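Local atomic coordinates of carbohydrate kinase, FGGY (Novosphingobium aromaticivorans, PDB entry 3H6E), a protein that probably acts as a sugar kinase of the FGGY family, transferring a phosphoryl group to a carbohydrate substrate. Residues D281-V286 / S295-G300. Residues are numbered along the deposited sequence; the frame is centred on the assembly and turned at random.
Sequences DCLVNV and SARFMG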
ATOM      1  N   ASP A 281       6.921   1.481 -14.362  1.00 26.34           N
ATOM      2  CA  ASP A 281       6.414   1.671 -13.007  1.00 25.77           C
ATOM      3  C   ASP A 281       5.558   0.498 -12.509  1.00 25.10           C
ATOM      4  O   ASP A 281       4.495   0.695 -11.917  1.00 23.68           O
ATOM      5  CB  ASP A 281       5.645   2.994 -12.903  1.00 25.78           C
ATOM      6  CG  ASP A 281       6.025   3.792 -11.665  1.00 27.60           C
ATOM      7  OD1 ASP A 281       6.485   3.171 -10.685  1.00 27.24           O
ATOM      8  OD2 ASP A 281       5.884   5.038 -11.675  1.00 25.63           O
ATOM      9  N   CYS A 282       6.031  -0.720 -12.755  1.00 25.65           N
ATOM     10  CA  CYS A 282       5.408  -1.917 -12.198  1.00 23.36           C
ATOM     11  C   CYS A 282       6.284  -2.478 -11.083  1.00 24.02           C
ATOM     12  O   CYS A 282       7.468  -2.153 -10.992  1.00 25.64           O
ATOM     13  CB  CYS A 282       5.197  -2.976 -13.283  1.00 23.37           C
ATOM     14  SG  CYS A 282       4.016  -2.518 -14.582  1.00 23.90           S
ATOM     15  N   LEU A 283       5.701  -3.316 -10.235  1.00 22.13           N
ATOM     16  CA  LEU A 283       6.450  -3.964  -9.165  1.00 22.03           C
ATOM     17  C   LEU A 283       5.716  -5.215  -8.688  1.00 22.92           C
ATOM     18  O   LEU A 283       4.579  -5.468  -9.087  1.00 24.68           O
ATOM     19  CB  LEU A 283       6.691  -3.000  -7.998  1.00 22.40           C
ATOM     20  CG  LEU A 283       5.476  -2.478  -7.219  1.00 24.60           C
ATOM     21  CD1 LEU A 283       5.873  -2.113  -5.795  1.00 24.28           C
ATOM     22  CD2 LEU A 283       4.818  -1.294  -7.923  1.00 23.19           C
ATOM     23  N   VAL A 284       6.368  -6.005  -7.846  1.00 21.43           N
ATOM     24  CA  VAL A 284       5.754  -7.225  -7.354  1.00 22.02           C
ATOM     25  C   VAL A 284       5.688  -7.268  -5.838  1.00 21.58           C
ATOM     26  O   VAL A 284       6.712  -7.348  -5.166  1.00 22.01           O
ATOM     27  CB  VAL A 284       6.492  -8.480  -7.838  1.00 22.36           C
ATOM     28  CG1 VAL A 284       5.714  -9.726  -7.414  1.00 22.08           C
ATOM     29  CG2 VAL A 284       6.685  -8.436  -9.350  1.00 21.65           C
ATOM     30  N   ASN A 285       4.471  -7.208  -5.314  1.00 22.00           N
ATOM     31  CA  ASN A 285       4.227  -7.393  -3.896  1.00 21.37           C
ATOM     32  C   ASN A 285       3.865  -8.842  -3.626  1.00 21.23           C
ATOM     33  O   ASN A 285       3.843  -9.666  -4.540  1.00 20.54           O
ATOM     34  CB  ASN A 285       3.109  -6.466  -3.421  1.00 21.74           C
ATOM     35  CG  ASN A 285       3.498  -4.998  -3.501  1.00 23.83           C
ATOM     36  OD1 ASN A 285       4.536  -4.592  -2.975  1.00 23.23           O
ATOM     37  ND2 ASN A 285       2.666  -4.195  -4.164  1.00 21.03           N
ATOM     38  N   VAL A 286       3.579  -9.146  -2.367  1.00 20.59           N
ATOM     39  CA  VAL A 286       3.276 -10.503  -1.948  1.00 21.40           C
ATOM     40  C   VAL A 286       2.084 -10.461  -1.007  1.00 23.74           C
ATOM     41  O   VAL A 286       1.980  -9.555  -0.178  1.00 24.68           O
ATOM     42  CB  VAL A 286       4.481 -11.126  -1.215  1.00 23.58           C
ATOM     43  CG1 VAL A 286       4.084 -12.410  -0.535  1.00 24.58           C
ATOM     44  CG2 VAL A 286       5.627 -11.370  -2.189  1.00 22.97           C
ATOM     45  N   SER A 295       1.812  -5.561  -9.480  1.00 21.70           N
ATOM     46  CA  SER A 295       1.409  -4.188  -9.212  1.00 22.66           C
ATOM     47  C   SER A 295       1.890  -3.215 -10.281  1.00 22.46           C
ATOM     48  O   SER A 295       2.944  -3.403 -10.877  1.00 22.58           O
ATOM     49  CB  SER A 295       1.937  -3.745  -7.847  1.00 22.97           C
ATOM     50  OG  SER A 295       1.704  -4.748  -6.871  1.00 24.46           O
ATOM     51  N   ALA A 296       1.103  -2.170 -10.512  1.00 22.04           N
ATOM     52  CA  ALA A 296       1.492  -1.093 -11.412  1.00 22.80           C
ATOM     53  C   ALA A 296       0.948   0.215 -10.867  1.00 22.34           C
ATOM     54  O   ALA A 296      -0.234   0.303 -10.536  1.00 22.62           O
ATOM     55  CB  ALA A 296       0.960  -1.344 -12.806  1.00 19.92           C
ATOM     56  N   ARG A 297       1.801   1.226 -10.756  1.00 21.89           N
ATOM     57  CA  ARG A 297       1.340   2.534 -10.302  1.00 23.29           C
ATOM     58  C   ARG A 297       1.657   3.684 -11.252  1.00 24.44           C
ATOM     59  O   ARG A 297       2.418   3.544 -12.212  1.00 24.20           O
ATOM     60  CB  ARG A 297       1.841   2.869  -8.884  1.00 25.23           C
ATOM     61  CG  ARG A 297       2.932   1.969  -8.317  1.00 26.75           C
ATOM     62  CD  ARG A 297       4.268   2.153  -9.011  1.00 28.18           C
ATOM     63  NE  ARG A 297       5.044   3.303  -8.538  1.00 29.24           N
ATOM     64  CZ  ARG A 297       5.770   3.313  -7.419  1.00 30.85           C
ATOM     65  NH1 ARG A 297       5.789   2.247  -6.632  1.00 31.51           N
ATOM     66  NH2 ARG A 297       6.465   4.391  -7.077  1.00 27.73           N
ATOM     67  N   PHE A 298       1.029   4.816 -10.964  1.00 24.22           N
ATOM     68  CA  PHE A 298       1.348   6.093 -11.583  1.00 26.20           C
ATOM     69  C   PHE A 298       0.766   7.159 -10.662  1.00 25.33           C
ATOM     70  O   PHE A 298      -0.205   6.904  -9.952  1.00 24.17           O
ATOM     71  CB  PHE A 298       0.782   6.197 -13.005  1.00 25.79           C
ATOM     72  CG  PHE A 298      -0.704   6.409 -13.065  1.00 24.01           C
ATOM     73  CD1 PHE A 298      -1.579   5.353 -12.873  1.00 23.38           C
ATOM     74  CD2 PHE A 298      -1.228   7.663 -13.344  1.00 24.87           C
ATOM     75  CE1 PHE A 298      -2.950   5.544 -12.939  1.00 24.02           C
ATOM     76  CE2 PHE A 298      -2.599   7.862 -13.413  1.00 24.77           C
ATOM     77  CZ  PHE A 298      -3.461   6.797 -13.207  1.00 24.37           C
HETATM   78  N   MSE A 299       1.372   8.339 -10.651  1.00 25.41           N
HETATM   79  CA  MSE A 299       0.977   9.364  -9.695  1.00 25.92           C
HETATM   80  C   MSE A 299      -0.267  10.117 -10.128  1.00 26.23           C
HETATM   81  O   MSE A 299      -0.241  11.335 -10.301  1.00 30.17           O
HETATM   82  CB  MSE A 299       2.133  10.323  -9.435  1.00 28.87           C
HETATM   83  CG  MSE A 299       3.104   9.795  -8.400  1.00 31.25           C
HETATM   84 SE   MSE A 299       4.237  11.194  -7.683  1.00 59.37          SE
HETATM   85  CE  MSE A 299       5.515  11.257  -9.141  1.00 37.89           C
ATOM     86  N   GLY A 300      -1.358   9.379 -10.281  1.00 24.28           N
ATOM     87  CA  GLY A 300      -2.612   9.931 -10.752  1.00 26.52           C
ATOM     88  C   GLY A 300      -3.035  11.206 -10.058  1.00 28.13           C
ATOM     89  O   GLY A 300      -3.220  12.232 -10.707  1.00 30.39           O
TER
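Asp281, just before strand 282-286, meets Arg297 twice. Its carbonyl O takes the Arg297 N-H nearly along the C=O axis, at 3.0 Å from N to O. Its carboxylate forms a salt bridge, OD1 to Arg297 NE at 2.6 Å, with the carboxylate and guanidinium planes 29° apart, while OD2 accepts a hydrogen bond from the backbone N of Gly347. With chi1 near eclipsed (12°) and bends at chi2 and chi3, the arginine chain folds back toward Asp281, and its guanidinium also makes a cation-pi contact with Trp260. An alanine in place of Arg297 would probably leave the Asp281 carboxylate without its charged partner and remove the methylene packing against Leu283 CD2. Cys282 forms a non-hydrogen-bonded pair with Ala296; SG, anti to the carbonyl carbon, lies 3.7 Å from Ala296 CB, on the face packed by helix 363-384. Leu283 pairs with Ser295 through two backbone bonds, Leu283 N to Ser295 O and Ser295 N to Leu283 O, both 2.8 Å; the first donor sits 40° out of the carbonyl plane. On the face shared with Ser295 and Arg297, Leu283 CD2 rests 3.7 Å from Arg297 CD, the two chains crossing at about a right angle. Farther along, Asn285 approaches Ser295 OG, which is hydrogen-bonded to Val293 O. This is an antiparallel beta hairpin, with strand 282-286 at one edge of the mixed sheet in the C-terminal domain of the FGGY kinase fold.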